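Local coordinates for putative curved DNA-binding protein (Chaetomium thermophilum var. thermophilum DSM 1495, PDB 4IPA), which belongs to the peptidase M24 (methionine aminopeptidase-like) family as a thermophilic Arx1, is linked to ribosome biogenesis, and may bind DNA, at residues Ala91-Tyr96 with Ala340-Leu345. Numbering follows the deposited sequence.
Sequences AFITPY and APVCRL
Between Arg-344 and the carbonyls of Phe-92 and Ile-93 a single water does the work of a direct bond. Water 1 accepts from Arg-344 NE at 2.8 Å and donates to both oxygens, Phe-92 O at 2.9 Å and Ile-93 O at 2.7 Å, so three bonds grip it. Ile-93 O itself lies over one face of the guanidinium, 3.5 Å from NE but too badly angled for a direct hydrogen bond. A bend at chi3 (-61°) sets NE beside that water. Pro-95 CG lies 4.2 Å from NH2, the two side chains crossing at about a right angle, and NH1 forms a salt bridge with Glu-254 on neighbouring strand 250-258.

The apolar contact is Val-342 CG1 on Ile-93 CG1 (4.3 Å). Carbon meets carbonyl oxygen where Val-342 CG2 abuts Phe-92 O (3.4 Å) and where Ala-340 O receives Ala-91 CB at 3.3 Å and a weak CA-H...O contact from Ala-91 CA.

No direct hydrogen bond joins the two segments; Ala-91 and Ile-93 form backbone hydrogen bonds with Asp-336 and Thr-334. This loop of the M24 pita-bread fold thus meets the antiparallel sheet through aliphatic carbons, carbonyl oxygens and a bridging water, the arginine charge probably balanced by Glu-254.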
loop_
_atom_site.group_PDB
_atom_site.type_symbol
_atom_site.label_atom_id
_atom_site.label_comp_id
_atom_site.label_asym_id
_atom_site.label_seq_id
_atom_site.Cartn_x
_atom_site.Cartn_y
_atom_site.Cartn_z
ATOM N N ALA A 91 3.369 14.883 -4.674
ATOM C CA ALA A 91 2.357 15.182 -3.670
ATOM C C ALA A 91 1.094 14.326 -3.773
ATOM O O ALA A 91 0.126 14.587 -3.072
ATOM C CB ALA A 91 1.990 16.664 -3.682
ATOM N N PHE A 92 1.109 13.300 -4.615
ATOM C CA PHE A 92 -0.074 12.446 -4.757
ATOM C C PHE A 92 -0.143 11.381 -3.653
ATOM O O PHE A 92 0.830 10.663 -3.420
ATOM C CB PHE A 92 -0.080 11.745 -6.118
ATOM C CG PHE A 92 -0.386 12.654 -7.287
ATOM C CD1 PHE A 92 0.314 13.837 -7.476
ATOM C CD2 PHE A 92 -1.334 12.291 -8.224
ATOM C CE1 PHE A 92 0.045 14.652 -8.558
ATOM C CE2 PHE A 92 -1.606 13.102 -9.312
ATOM C CZ PHE A 92 -0.917 14.287 -9.478
ATOM N N ILE A 93 -1.299 11.260 -3.006
ATOM C CA ILE A 93 -1.505 10.215 -2.002
ATOM C C ILE A 93 -2.314 9.033 -2.547
ATOM O O ILE A 93 -1.843 7.903 -2.543
ATOM C CB ILE A 93 -2.171 10.768 -0.742
ATOM C CG1 ILE A 93 -1.202 11.732 -0.051
ATOM C CG2 ILE A 93 -2.571 9.624 0.177
ATOM C CD1 ILE A 93 -1.831 12.619 1.000
ATOM N N THR A 94 -3.529 9.286 -3.008
ATOM C CA THR A 94 -4.275 8.250 -3.699
ATOM C C THR A 94 -3.444 7.646 -4.847
ATOM O O THR A 94 -2.889 8.368 -5.650
ATOM C CB THR A 94 -5.571 8.794 -4.279
ATOM O OG1 THR A 94 -6.325 9.403 -3.230
ATOM C CG2 THR A 94 -6.389 7.651 -4.902
ATOM N N PRO A 95 -3.341 6.313 -4.907
ATOM C CA PRO A 95 -2.559 5.709 -5.996
ATOM C C PRO A 95 -3.088 6.191 -7.350
ATOM O O PRO A 95 -4.291 6.108 -7.581
ATOM C CB PRO A 95 -2.812 4.207 -5.824
ATOM C CG PRO A 95 -3.180 4.041 -4.388
ATOM C CD PRO A 95 -3.883 5.311 -3.969
ATOM N N TYR A 96 -2.195 6.667 -8.218
ATOM C CA TYR A 96 -2.561 7.325 -9.463
ATOM C C TYR A 96 -2.535 6.367 -10.664
ATOM O O TYR A 96 -1.563 5.635 -10.861
ATOM C CB TYR A 96 -1.603 8.497 -9.706
ATOM C CG TYR A 96 -2.017 9.440 -10.810
ATOM C CD1 TYR A 96 -3.280 10.023 -10.814
ATOM C CD2 TYR A 96 -1.138 9.774 -11.830
ATOM C CE1 TYR A 96 -3.663 10.900 -11.827
ATOM C CE2 TYR A 96 -1.507 10.641 -12.838
ATOM C CZ TYR A 96 -2.773 11.209 -12.832
ATOM O OH TYR A 96 -3.143 12.083 -13.840
ATOM N N ALA A 340 3.085 19.421 -0.625
ATOM C CA ALA A 340 4.426 18.949 -0.330
ATOM C C ALA A 340 4.592 17.481 -0.742
ATOM O O ALA A 340 3.618 16.744 -0.851
ATOM C CB ALA A 340 4.694 19.108 1.140
ATOM N N PRO A 341 5.832 17.054 -0.983
ATOM C CA PRO A 341 6.119 15.664 -1.346
ATOM C C PRO A 341 5.760 14.685 -0.240
ATOM O O PRO A 341 5.865 15.015 0.943
ATOM C CB PRO A 341 7.636 15.670 -1.549
ATOM C CG PRO A 341 7.930 17.074 -1.968
ATOM C CD PRO A 341 7.022 17.905 -1.101
ATOM N N VAL A 342 5.330 13.493 -0.637
ATOM C CA VAL A 342 5.011 12.435 0.303
ATOM C C VAL A 342 5.755 11.164 -0.055
ATOM O O VAL A 342 6.163 10.968 -1.202
ATOM C CB VAL A 342 3.499 12.133 0.366
ATOM C CG1 VAL A 342 2.719 13.406 0.672
ATOM C CG2 VAL A 342 3.026 11.472 -0.930
ATOM N N CYS A 343 5.937 10.315 0.948
ATOM C CA CYS A 343 6.614 9.049 0.790
ATOM C C CYS A 343 5.737 7.953 1.408
ATOM O O CYS A 343 5.154 8.162 2.464
ATOM C CB CYS A 343 7.974 9.138 1.481
ATOM S SG CYS A 343 9.012 7.686 1.336
ATOM N N ARG A 344 5.622 6.803 0.744
ATOM C CA ARG A 344 4.762 5.713 1.236
ATOM C C ARG A 344 5.404 4.338 1.065
ATOM O O ARG A 344 6.118 4.067 0.087
ATOM C CB ARG A 344 3.385 5.710 0.536
ATOM C CG ARG A 344 2.595 7.020 0.656
ATOM C CD ARG A 344 1.120 6.859 0.223
ATOM N NE ARG A 344 1.005 6.437 -1.168
ATOM C CZ ARG A 344 0.676 5.206 -1.558
ATOM N NH1 ARG A 344 0.402 4.255 -0.662
ATOM N NH2 ARG A 344 0.608 4.930 -2.849
ATOM N N LEU A 345 5.165 3.471 2.034
ATOM C CA LEU A 345 5.521 2.067 1.893
ATOM C C LEU A 345 4.321 1.208 2.250
ATOM O O LEU A 345 3.515 1.567 3.105
ATOM C CB LEU A 345 6.683 1.715 2.808
ATOM C CG LEU A 345 8.007 2.420 2.499
ATOM C CD1 LEU A 345 8.933 2.369 3.727
ATOM C CD2 LEU A 345 8.656 1.793 1.271
HETATM O O HOH W 1 0.622 7.780 -3.549
#